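Local coordinates for GTPase-activating protein GYP1 (Saccharomyces cerevisiae, PDB 1FKM) that stimulates GTP hydrolysis by Ypt/Rab GTPases such as YPT1 and YPT7, supplying arginine and glutamine fingers in trans from its Ypt/Rab-GAP (TBC) domain, at residues F234-C239 with A334-W339; I34-R39 with S152-V157; R65-D70 with T178-T183; I189-I194 with I200-K205. One frame throughout, in Å; residues are numbered along the deposited sequence. Where two conformers were deposited one is given.

The four contacts lie within one helical Ypt/Rab-GAP domain. Interactions 1 and 4 are neighbours, with centres about 14 Å apart, and they touch: Asn238 O lies 2.6 Å from Tyr193 OH, a probable hydrogen bond, and Phe234 packs on Ile200. This pair also adjoins the glutamine finger, Gln131: Asn238 ND2 is hydrogen-bonded to its backbone O, and its side chain is about 11 Å from that of Ile200. Interactions 2 and 3 have centres about 23 Å apart and do not touch, but their segments alternate along the chain. Interactions 2 and 4 lie about 32 Å apart, centre to centre, on opposite sides of the chain's centre.

Interaction 1 (F234-C239 with A334-W339); sequences FRWMNC and AFLIKW
Trp236 O is hydrogen-bonded to His328 NE2 of helix 324-338, the same helix whose later residues Phe335 and Leu336 receive the Trp236 indole. The backbone and the side chain of one residue therefore both hold helix 230-238 to its neighbour. Between segments 234-239 and 334-339 themselves no hydrogen bond forms, and the join is made by the benzo end of the indole. In Trp236 CG lies anti to the carbonyl carbon (chi1 -71°), and the indole spans the distance to helix 324-338. Phe335 presents an edge to one face of the six-membered ring, a T-shaped pair with centroids 5.2 Å apart and planes at 63°. Its CD2 comes over the rim of that face, 3.7 Å from Trp236 CH2, while Phe335 CE2 sits 3.9 Å from Trp236 CZ2. Leu336 meets the indole differently, at the edge and near the ring plane, with its CB 4.0 Å from Trp236 CZ3. Phe335 is backed in turn by Trp339, whose NE1 lies 3.8 Å above one face of the phenyl ring. The pyrrole nitrogen, Trp236 NE1, makes a weak hydrogen bond to Leu355 O, and Phe232 adds another edge-to-face neighbour. Shortening Trp236 to an alanine is likely to leave a gap between the two helices, with the Phe335 edge deprived of its aromatic face and Leu336 CB of its neighbour. With one large indole bridging two backbones that stay well apart, this is a buried aromatic helix-helix contact within the all-helical Ypt/Rab-GAP domain.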
# COMPACT_ATOMS: atom_id res chain seq x y z
N PHE A 234 11.21 -6.18 -10.11
CA PHE A 234 10.61 -7.12 -9.17
C PHE A 234 10.21 -6.37 -7.90
O PHE A 234 9.10 -6.53 -7.39
CB PHE A 234 11.56 -8.25 -8.78
CG PHE A 234 10.96 -9.20 -7.78
CD1 PHE A 234 10.05 -10.16 -8.18
CD2 PHE A 234 11.24 -9.06 -6.42
CE1 PHE A 234 9.41 -10.98 -7.24
CE2 PHE A 234 10.61 -9.88 -5.48
CZ PHE A 234 9.69 -10.83 -5.89
N ARG A 235 11.11 -5.53 -7.40
CA ARG A 235 10.83 -4.78 -6.19
C ARG A 235 9.69 -3.79 -6.42
O ARG A 235 8.85 -3.58 -5.54
CB ARG A 235 12.08 -4.04 -5.71
CG ARG A 235 11.99 -3.55 -4.27
CD ARG A 235 13.29 -2.86 -3.84
NE ARG A 235 13.51 -1.60 -4.54
CZ ARG A 235 14.58 -0.83 -4.39
NH1 ARG A 235 15.54 -1.20 -3.55
NH2 ARG A 235 14.69 0.30 -5.06
N TRP A 236 9.65 -3.18 -7.61
CA TRP A 236 8.59 -2.23 -7.94
C TRP A 236 7.24 -2.92 -7.83
O TRP A 236 6.28 -2.38 -7.29
CB TRP A 236 8.75 -1.71 -9.37
CG TRP A 236 9.92 -0.79 -9.61
CD1 TRP A 236 10.96 -0.54 -8.77
CD2 TRP A 236 10.15 -0.01 -10.79
NE1 TRP A 236 11.83 0.36 -9.36
CE2 TRP A 236 11.35 0.70 -10.59
CE3 TRP A 236 9.44 0.16 -11.99
CZ2 TRP A 236 11.88 1.56 -11.56
CZ3 TRP A 236 9.96 1.02 -12.95
CH2 TRP A 236 11.17 1.71 -12.73
N MSE A 237 7.16 -4.14 -8.37
CA MSE A 237 5.92 -4.90 -8.34
C MSE A 237 5.61 -5.50 -6.97
O MSE A 237 4.49 -5.39 -6.48
CB MSE A 237 5.98 -6.02 -9.38
CG MSE A 237 5.02 -5.82 -10.53
SE MSE A 237 5.21 -4.09 -11.37
CE MSE A 237 6.32 -4.60 -12.87
N ASN A 238 6.61 -6.13 -6.37
CA ASN A 238 6.46 -6.80 -5.08
C ASN A 238 6.00 -5.87 -3.95
O ASN A 238 5.20 -6.28 -3.10
CB ASN A 238 7.78 -7.48 -4.69
CG ASN A 238 7.60 -8.52 -3.60
OD1 ASN A 238 6.73 -9.39 -3.69
ND2 ASN A 238 8.43 -8.45 -2.56
N CYS A 239 6.50 -4.64 -3.93
CA CYS A 239 6.13 -3.69 -2.88
C CYS A 239 5.30 -2.51 -3.40
O CYS A 239 5.19 -1.49 -2.74
CB CYS A 239 7.41 -3.15 -2.21
SG CYS A 239 8.60 -4.43 -1.75
N ALA A 334 4.98 4.51 -16.83
CA ALA A 334 5.10 5.97 -16.88
C ALA A 334 6.27 6.45 -16.02
O ALA A 334 6.97 7.40 -16.38
CB ALA A 334 3.80 6.62 -16.42
N PHE A 335 6.48 5.78 -14.89
CA PHE A 335 7.57 6.11 -13.97
C PHE A 335 8.90 5.89 -14.68
O PHE A 335 9.76 6.78 -14.71
CB PHE A 335 7.49 5.22 -12.72
CG PHE A 335 8.53 5.53 -11.67
CD1 PHE A 335 8.63 6.81 -11.13
CD2 PHE A 335 9.36 4.53 -11.18
CE1 PHE A 335 9.55 7.08 -10.10
CE2 PHE A 335 10.28 4.79 -10.16
CZ PHE A 335 10.37 6.07 -9.62
N LEU A 336 9.06 4.71 -15.26
CA LEU A 336 10.28 4.35 -15.98
C LEU A 336 10.54 5.28 -17.16
O LEU A 336 11.64 5.81 -17.30
CB LEU A 336 10.20 2.92 -16.50
CG LEU A 336 11.41 2.41 -17.30
CD1 LEU A 336 12.67 2.44 -16.43
CD2 LEU A 336 11.13 1.00 -17.79
N ILE A 337 9.53 5.47 -18.00
CA ILE A 337 9.67 6.32 -19.18
C ILE A 337 10.10 7.74 -18.84
O ILE A 337 10.73 8.41 -19.66
CB ILE A 337 8.35 6.36 -19.99
CG1 ILE A 337 7.99 4.95 -20.48
CG2 ILE A 337 8.48 7.29 -21.19
CD1 ILE A 337 9.07 4.28 -21.31
N LYS A 338 9.77 8.19 -17.64
CA LYS A 338 10.15 9.53 -17.23
C LYS A 338 11.68 9.68 -17.23
O LYS A 338 12.21 10.76 -17.49
CB LYS A 338 9.61 9.83 -15.83
CG LYS A 338 9.99 11.21 -15.31
CD LYS A 338 9.36 11.48 -13.95
CE LYS A 338 9.79 12.84 -13.40
NZ LYS A 338 9.40 13.95 -14.31
N TRP A 339 12.37 8.58 -16.95
CA TRP A 339 13.83 8.57 -16.90
C TRP A 339 14.46 8.11 -18.22
O TRP A 339 15.68 8.02 -18.34
CB TRP A 339 14.32 7.66 -15.78
CG TRP A 339 13.60 7.84 -14.48
CD1 TRP A 339 12.84 6.91 -13.82
CD2 TRP A 339 13.56 9.02 -13.67
NE1 TRP A 339 12.33 7.44 -12.66
CE2 TRP A 339 12.75 8.74 -12.55
CE3 TRP A 339 14.13 10.30 -13.80
CZ2 TRP A 339 12.50 9.68 -11.55
CZ3 TRP A 339 13.88 11.24 -12.80
CH2 TRP A 339 13.07 10.92 -11.69

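Interaction 2 (I34-R39 with S152-V157); sequences IPKIHR and SQIDDV
Lys36 and Ile154 bring two helix-connecting loops of the TBC domain together: the turn that leads into helix 39-46, and a 3-10 turn in the connection between helices 133-145 and 168-186. These two residues account for most of the buried surface, and Asp155 adds a smaller share. Lys36 lies across Ile154 with its aliphatic chain, CD being 3.8 Å from Ile154 CG2. Its first torsion of 60° sets CG between the backbone N and the carbonyl carbon, from where the extended methylenes run out toward the 3-10 turn. Ile154 turns its other branch to the backbone of Ile37, with CD1 4.1 Å from Ile37 CA. On its own side Ile154 also packs on Thr146, while Ile37 touches Pro151. The contact is thus apolar underneath, with the charged ends of Lys36 and Asp155 on the solvent side. The opposite charges are near enough for a long-range attraction at most. Asp155 OD1 lies beside the lysine methylenes, 3.6 Å from Lys36 CE, but the bend at chi4 (-65°) turns the amino group away from it. Lys36 NZ ends 4.4 Å from Asp155 OD1, too far for a salt bridge.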
# COMPACT_ATOMS: atom_id res chain seq x y z
N ILE A 34 -6.92 12.78 -0.90
CA ILE A 34 -7.80 12.82 0.25
C ILE A 34 -7.17 13.60 1.39
O ILE A 34 -6.03 13.33 1.77
CB ILE A 34 -8.10 11.38 0.75
CG1 ILE A 34 -8.73 10.56 -0.39
CG2 ILE A 34 -9.04 11.43 1.96
CD1 ILE A 34 -8.69 9.05 -0.15
N PRO A 35 -7.90 14.59 1.95
CA PRO A 35 -7.39 15.40 3.06
C PRO A 35 -6.94 14.42 4.15
O PRO A 35 -7.64 13.46 4.44
CB PRO A 35 -8.61 16.20 3.49
CG PRO A 35 -9.35 16.40 2.19
CD PRO A 35 -9.25 15.04 1.55
N LYS A 36 -5.78 14.67 4.76
CA LYS A 36 -5.27 13.76 5.78
C LYS A 36 -6.26 13.41 6.89
O LYS A 36 -6.32 12.26 7.32
CB LYS A 36 -3.97 14.30 6.38
CG LYS A 36 -4.08 15.66 7.06
CD LYS A 36 -2.75 16.04 7.70
CE LYS A 36 -2.81 17.39 8.39
NZ LYS A 36 -3.02 18.50 7.41
N ILE A 37 -7.05 14.38 7.35
CA ILE A 37 -7.99 14.09 8.42
C ILE A 37 -9.06 13.05 8.00
O ILE A 37 -9.61 12.35 8.85
CB ILE A 37 -8.68 15.38 8.92
CG1 ILE A 37 -9.49 15.07 10.18
CG2 ILE A 37 -9.58 15.96 7.83
CD1 ILE A 37 -10.11 16.29 10.82
N HIS A 38 -9.33 12.94 6.71
CA HIS A 38 -10.34 12.00 6.22
C HIS A 38 -9.82 10.65 5.75
O HIS A 38 -10.61 9.73 5.54
CB HIS A 38 -11.13 12.63 5.07
CG HIS A 38 -12.12 13.66 5.52
ND1 HIS A 38 -12.10 14.96 5.07
CD2 HIS A 38 -13.16 13.58 6.38
CE1 HIS A 38 -13.08 15.64 5.64
NE2 HIS A 38 -13.74 14.82 6.44
N ARG A 39 -8.51 10.52 5.57
CA ARG A 39 -7.98 9.25 5.08
C ARG A 39 -8.42 7.97 5.79
O ARG A 39 -8.79 7.00 5.13
CB ARG A 39 -6.45 9.29 4.99
CG ARG A 39 -5.95 10.06 3.79
CD ARG A 39 -4.52 9.67 3.43
NE ARG A 39 -4.07 10.36 2.22
CZ ARG A 39 -3.30 11.43 2.20
NH1 ARG A 39 -2.85 11.97 3.34
NH2 ARG A 39 -2.96 11.98 1.04
N SER A 152 -4.38 18.09 14.67
CA SER A 152 -3.23 18.99 14.61
C SER A 152 -1.88 18.30 14.80
O SER A 152 -0.84 18.93 14.66
CB SER A 152 -3.40 20.11 15.63
OG SER A 152 -3.79 19.60 16.90
N GLN A 153 -1.90 17.00 15.10
CA GLN A 153 -0.65 16.27 15.31
C GLN A 153 -0.43 15.12 14.33
O GLN A 153 0.49 14.33 14.50
CB GLN A 153 -0.58 15.73 16.74
CG GLN A 153 -0.46 16.80 17.81
CD GLN A 153 -0.40 16.22 19.21
OE1 GLN A 153 0.36 15.29 19.48
NE2 GLN A 153 -1.21 16.76 20.12
N ILE A 154 -1.28 15.03 13.31
CA ILE A 154 -1.16 13.96 12.32
C ILE A 154 0.21 13.91 11.64
O ILE A 154 0.71 12.84 11.33
CB ILE A 154 -2.27 14.08 11.26
CG1 ILE A 154 -3.62 13.75 11.90
CG2 ILE A 154 -2.01 13.13 10.10
CD1 ILE A 154 -4.81 13.89 10.97
N ASP A 155 0.81 15.07 11.43
CA ASP A 155 2.11 15.13 10.77
C ASP A 155 3.23 14.50 11.60
O ASP A 155 4.34 14.30 11.10
CB ASP A 155 2.48 16.58 10.44
CG ASP A 155 1.55 17.19 9.41
OD1 ASP A 155 0.64 16.48 8.93
OD2 ASP A 155 1.72 18.39 9.09
N ASP A 156 2.95 14.18 12.86
CA ASP A 156 3.98 13.58 13.71
C ASP A 156 3.73 12.11 14.01
O ASP A 156 4.28 11.56 14.97
CB ASP A 156 4.10 14.38 15.01
CG ASP A 156 4.49 15.82 14.77
OD1 ASP A 156 5.57 16.06 14.18
OD2 ASP A 156 3.73 16.73 15.18
N VAL A 157 2.91 11.47 13.19
CA VAL A 157 2.59 10.07 13.41
C VAL A 157 3.81 9.16 13.27
O VAL A 157 3.86 8.09 13.88
CB VAL A 157 1.47 9.60 12.44
CG1 VAL A 157 1.99 9.58 11.00
CG2 VAL A 157 0.97 8.22 12.86

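Interaction 3 (R65-D70 with T178-T183); sequences RKEYRD and TFWCLT
Helices 57-74 and 168-186 of the TBC domain cross almost perpendicularly where Glu67 and Tyr68 meet Trp180 and Phe179; the axes of segments 65-70 and 178-183 approach to 10.8 Å at an angle of 93°. Tyr68 and Phe179 meet obliquely, ring planes 45° apart, with the Phe179 CD2 atom at the edge of the tyrosine ring, 3.9 Å from Tyr68 CD1. At the far end of the ring Tyr68 OH is hydrogen-bonded to Glu175 OE1. The Trp180 indole is covered on one face by Phe179 CE2 of its own helix, 3.6 Å above the plane, and its NE1 is hydrogen-bonded to Lys64 O of the facing helix. Glu67 then comes to the rim of the benzo ring: CG is anti to the backbone N (chi1 -164°), and the extended chain brings OE2 to 3.2 Å from Trp180 CH2, near the ring plane, where the C-H edge would favour a negative oxygen. Replacing Glu67 with an alanine would probably uncover that indole edge and leave Lys64 and Arg123 without the carboxylate they pair with weakly at long range. The contact is a near-perpendicular helix crossing with aromatic side chains packed between, part of the all-helical TBC fold.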
# COMPACT_ATOMS: atom_id res chain seq x y z
N ARG A 65 -13.64 -6.62 14.62
CA ARG A 65 -12.59 -6.45 15.61
C ARG A 65 -12.60 -7.61 16.60
O ARG A 65 -11.55 -8.05 17.06
CB ARG A 65 -12.75 -5.11 16.32
CG ARG A 65 -12.46 -3.93 15.38
CD ARG A 65 -12.83 -2.58 15.97
NE ARG A 65 -12.43 -1.50 15.08
CZ ARG A 65 -12.77 -0.22 15.25
NH1 ARG A 65 -13.53 0.12 16.28
NH2 ARG A 65 -12.35 0.71 14.40
N LYS A 66 -13.79 -8.12 16.90
CA LYS A 66 -13.91 -9.26 17.79
C LYS A 66 -13.38 -10.51 17.08
O LYS A 66 -12.74 -11.37 17.70
CB LYS A 66 -15.37 -9.48 18.19
CG LYS A 66 -15.60 -10.65 19.13
CD LYS A 66 -17.07 -10.80 19.48
CE LYS A 66 -17.31 -12.00 20.38
NZ LYS A 66 -16.90 -13.27 19.72
N GLU A 67 -13.65 -10.62 15.78
CA GLU A 67 -13.19 -11.76 14.99
C GLU A 67 -11.66 -11.80 14.94
O GLU A 67 -11.05 -12.87 15.01
CB GLU A 67 -13.75 -11.68 13.57
CG GLU A 67 -13.64 -12.99 12.80
CD GLU A 67 -14.06 -12.85 11.34
OE1 GLU A 67 -14.88 -11.97 11.03
OE2 GLU A 67 -13.56 -13.64 10.51
N TYR A 68 -11.05 -10.63 14.79
CA TYR A 68 -9.59 -10.54 14.76
C TYR A 68 -9.04 -11.11 16.06
O TYR A 68 -8.16 -11.98 16.05
CB TYR A 68 -9.16 -9.08 14.63
CG TYR A 68 -7.67 -8.87 14.78
CD1 TYR A 68 -6.79 -9.26 13.78
CD2 TYR A 68 -7.14 -8.31 15.95
CE1 TYR A 68 -5.42 -9.10 13.92
CE2 TYR A 68 -5.76 -8.15 16.11
CZ TYR A 68 -4.91 -8.55 15.09
OH TYR A 68 -3.54 -8.43 15.22
N ARG A 69 -9.57 -10.62 17.17
CA ARG A 69 -9.16 -11.06 18.50
C ARG A 69 -9.31 -12.57 18.69
O ARG A 69 -8.38 -13.25 19.12
CB ARG A 69 -9.98 -10.33 19.57
CG ARG A 69 -9.66 -8.85 19.74
CD ARG A 69 -10.54 -8.23 20.82
NE ARG A 69 -10.11 -6.90 21.23
CZ ARG A 69 -10.25 -5.79 20.49
NH1 ARG A 69 -10.81 -5.85 19.30
NH2 ARG A 69 -9.81 -4.63 20.96
N ASP A 70 -10.49 -13.09 18.35
CA ASP A 70 -10.75 -14.52 18.49
C ASP A 70 -9.82 -15.35 17.62
O ASP A 70 -9.30 -16.38 18.06
CB ASP A 70 -12.20 -14.84 18.12
CG ASP A 70 -13.21 -14.17 19.03
OD1 ASP A 70 -12.86 -13.89 20.20
OD2 ASP A 70 -14.35 -13.94 18.58
N THR A 178 -6.37 -2.77 10.32
CA THR A 178 -5.22 -2.89 9.44
C THR A 178 -5.20 -4.27 8.79
O THR A 178 -5.02 -4.40 7.57
CB THR A 178 -3.91 -2.66 10.23
OG1 THR A 178 -3.94 -1.35 10.82
CG2 THR A 178 -2.69 -2.76 9.32
N PHE A 179 -5.41 -5.30 9.60
CA PHE A 179 -5.43 -6.69 9.13
C PHE A 179 -6.49 -6.95 8.06
O PHE A 179 -6.21 -7.54 7.01
CB PHE A 179 -5.68 -7.63 10.31
CG PHE A 179 -6.03 -9.03 9.90
CD1 PHE A 179 -5.05 -9.89 9.40
CD2 PHE A 179 -7.35 -9.48 9.97
CE1 PHE A 179 -5.39 -11.17 8.98
CE2 PHE A 179 -7.69 -10.76 9.54
CZ PHE A 179 -6.71 -11.61 9.04
N TRP A 180 -7.73 -6.53 8.32
CA TRP A 180 -8.80 -6.76 7.36
C TRP A 180 -8.61 -5.96 6.07
O TRP A 180 -9.00 -6.40 4.99
CB TRP A 180 -10.17 -6.41 7.97
CG TRP A 180 -10.59 -7.35 9.06
CD1 TRP A 180 -10.78 -7.04 10.38
CD2 TRP A 180 -10.87 -8.75 8.93
NE1 TRP A 180 -11.16 -8.16 11.08
CE2 TRP A 180 -11.22 -9.22 10.21
CE3 TRP A 180 -10.85 -9.65 7.86
CZ2 TRP A 180 -11.56 -10.56 10.45
CZ3 TRP A 180 -11.19 -10.98 8.10
CH2 TRP A 180 -11.54 -11.42 9.39
N CYS A 181 -8.02 -4.77 6.18
CA CYS A 181 -7.78 -3.96 4.99
C CYS A 181 -6.60 -4.52 4.20
O CYS A 181 -6.62 -4.52 2.97
CB CYS A 181 -7.56 -2.49 5.36
SG CYS A 181 -9.10 -1.70 5.94
N LEU A 182 -5.58 -5.01 4.91
CA LEU A 182 -4.44 -5.61 4.23
C LEU A 182 -4.97 -6.83 3.48
O LEU A 182 -4.59 -7.10 2.34
CB LEU A 182 -3.39 -6.10 5.24
CG LEU A 182 -2.25 -6.95 4.66
CD1 LEU A 182 -1.42 -6.11 3.70
CD2 LEU A 182 -1.39 -7.50 5.78
N THR A 183 -5.87 -7.56 4.14
CA THR A 183 -6.46 -8.75 3.54
C THR A 183 -7.22 -8.39 2.26
O THR A 183 -7.07 -9.06 1.24
CB THR A 183 -7.40 -9.46 4.55
OG1 THR A 183 -6.62 -9.94 5.66
CG2 THR A 183 -8.10 -10.66 3.89

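Interaction 4 (I189-I194 with I200-K205); sequences ITDNYI and ILRQVK
Asp191 and Arg202 join the connection between helices 168-186 and 198-214 to the first turns of the second helix, so the chain folds back on itself within the TBC domain. The packed side is carried by Asn192 and Ile200. Ile200 CG1 lies 3.4 Å from the backbone Asn192 O, and its CD1 comes 3.7 Å from Asn192 CB, the two side chains crossing at about a right angle. The amide is fixed by more than packing, since Asn192 OD1 is hydrogen-bonded to Asn325 ND2; Ile200 in turn packs on Phe234 and Met237 of helix 230-238. The solvent side is held by charge rather than by apolar packing, and here Arg202 reaches back over the turn, its chain bent at chi3. There the guanidinium holds the carboxylate end-on with two nitrogens: Arg202 NH1 to Asp191 OD2 at 2.6 Å, and Arg202 NH2 to Asp191 OD1 at 2.8 Å. The two groups are nearly parallel, planes 10° apart, yet stepped, each oxygen being met on its syn side about 25° out of the carboxylate plane. Asp191 OD1 also takes a weak, bent bond from Asn192 ND2, at 3.3 Å and 129°.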
# COMPACT_ATOMS: atom_id res chain seq x y z
N ILE A 189 -4.74 -9.15 -5.66
CA ILE A 189 -3.51 -9.58 -6.32
C ILE A 189 -3.00 -10.85 -5.65
O ILE A 189 -1.80 -11.00 -5.39
CB ILE A 189 -2.43 -8.48 -6.24
CG1 ILE A 189 -2.26 -8.02 -4.78
CG2 ILE A 189 -2.82 -7.31 -7.11
CD1 ILE A 189 -1.19 -6.93 -4.58
N THR A 190 -3.91 -11.78 -5.39
CA THR A 190 -3.57 -13.02 -4.71
C THR A 190 -2.36 -13.77 -5.26
O THR A 190 -1.44 -14.11 -4.52
CB THR A 190 -4.77 -13.99 -4.70
OG1 THR A 190 -5.90 -13.32 -4.12
CG2 THR A 190 -4.46 -15.24 -3.88
N ASP A 191 -2.34 -14.00 -6.57
CA ASP A 191 -1.24 -14.76 -7.16
C ASP A 191 0.10 -14.05 -7.18
O ASP A 191 1.11 -14.63 -7.57
CB ASP A 191 -1.64 -15.27 -8.56
CG ASP A 191 -1.17 -14.36 -9.67
OD1 ASP A 191 -1.40 -13.13 -9.58
OD2 ASP A 191 -0.59 -14.88 -10.64
N ASN A 192 0.13 -12.79 -6.75
CA ASN A 192 1.40 -12.07 -6.68
C ASN A 192 2.21 -12.65 -5.53
O ASN A 192 3.45 -12.58 -5.52
CB ASN A 192 1.20 -10.57 -6.40
CG ASN A 192 0.80 -9.78 -7.64
OD1 ASN A 192 0.84 -8.55 -7.64
ND2 ASN A 192 0.42 -10.48 -8.69
N TYR A 193 1.52 -13.23 -4.55
CA TYR A 193 2.22 -13.76 -3.39
C TYR A 193 2.18 -15.26 -3.12
O TYR A 193 2.73 -15.71 -2.12
CB TYR A 193 1.78 -12.98 -2.15
CG TYR A 193 2.03 -11.50 -2.30
CD1 TYR A 193 3.33 -10.99 -2.17
CD2 TYR A 193 1.02 -10.63 -2.69
CE1 TYR A 193 3.60 -9.65 -2.44
CE2 TYR A 193 1.28 -9.29 -2.97
CZ TYR A 193 2.58 -8.81 -2.85
OH TYR A 193 2.86 -7.50 -3.18
N ILE A 194 1.55 -16.04 -3.98
CA ILE A 194 1.56 -17.48 -3.73
C ILE A 194 2.97 -17.95 -4.12
O ILE A 194 3.69 -17.23 -4.81
CB ILE A 194 0.48 -18.22 -4.54
CG1 ILE A 194 0.72 -18.05 -6.04
CG2 ILE A 194 -0.90 -17.68 -4.15
CD1 ILE A 194 -0.28 -18.83 -6.91
N ILE A 200 3.79 -11.73 -9.89
CA ILE A 200 4.83 -10.73 -10.05
C ILE A 200 5.58 -10.95 -11.36
O ILE A 200 5.87 -9.99 -12.08
CB ILE A 200 5.85 -10.77 -8.90
CG1 ILE A 200 5.16 -10.50 -7.56
CG2 ILE A 200 6.96 -9.74 -9.16
CD1 ILE A 200 4.42 -9.19 -7.48
N LEU A 201 5.91 -12.20 -11.67
CA LEU A 201 6.62 -12.51 -12.91
C LEU A 201 5.78 -12.09 -14.11
O LEU A 201 6.31 -11.60 -15.11
CB LEU A 201 6.95 -14.00 -12.99
CG LEU A 201 7.98 -14.50 -11.97
CD1 LEU A 201 8.17 -16.01 -12.10
CD2 LEU A 201 9.30 -13.78 -12.19
N ARG A 202 4.46 -12.27 -14.01
CA ARG A 202 3.56 -11.88 -15.09
C ARG A 202 3.52 -10.36 -15.22
O ARG A 202 3.46 -9.82 -16.32
CB ARG A 202 2.15 -12.41 -14.81
CG ARG A 202 1.15 -12.16 -15.92
CD ARG A 202 -0.21 -12.75 -15.57
NE ARG A 202 -0.78 -12.13 -14.38
CZ ARG A 202 -1.02 -12.77 -13.23
NH1 ARG A 202 -0.74 -14.06 -13.12
NH2 ARG A 202 -1.55 -12.12 -12.20
N GLN A 203 3.55 -9.67 -14.08
CA GLN A 203 3.55 -8.20 -14.06
C GLN A 203 4.81 -7.65 -14.72
O GLN A 203 4.75 -6.70 -15.51
CB GLN A 203 3.48 -7.70 -12.62
CG GLN A 203 2.11 -7.76 -11.98
CD GLN A 203 1.16 -6.73 -12.55
OE1 GLN A 203 0.62 -6.90 -13.65
NE2 GLN A 203 0.97 -5.63 -11.82
N VAL A 204 5.95 -8.23 -14.38
CA VAL A 204 7.22 -7.79 -14.94
C VAL A 204 7.23 -8.03 -16.45
O VAL A 204 7.74 -7.20 -17.20
CB VAL A 204 8.40 -8.52 -14.26
CG1 VAL A 204 9.71 -8.17 -14.96
CG2 VAL A 204 8.48 -8.11 -12.79
N LYS A 205 6.67 -9.15 -16.88
CA LYS A 205 6.61 -9.46 -18.32
C LYS A 205 5.71 -8.44 -19.02
O LYS A 205 6.00 -7.99 -20.13
CB LYS A 205 6.05 -10.87 -18.55
CG LYS A 205 6.92 -11.97 -17.99
CD LYS A 205 6.23 -13.33 -18.07
CE LYS A 205 7.05 -14.42 -17.40
NZ LYS A 205 6.35 -15.73 -17.41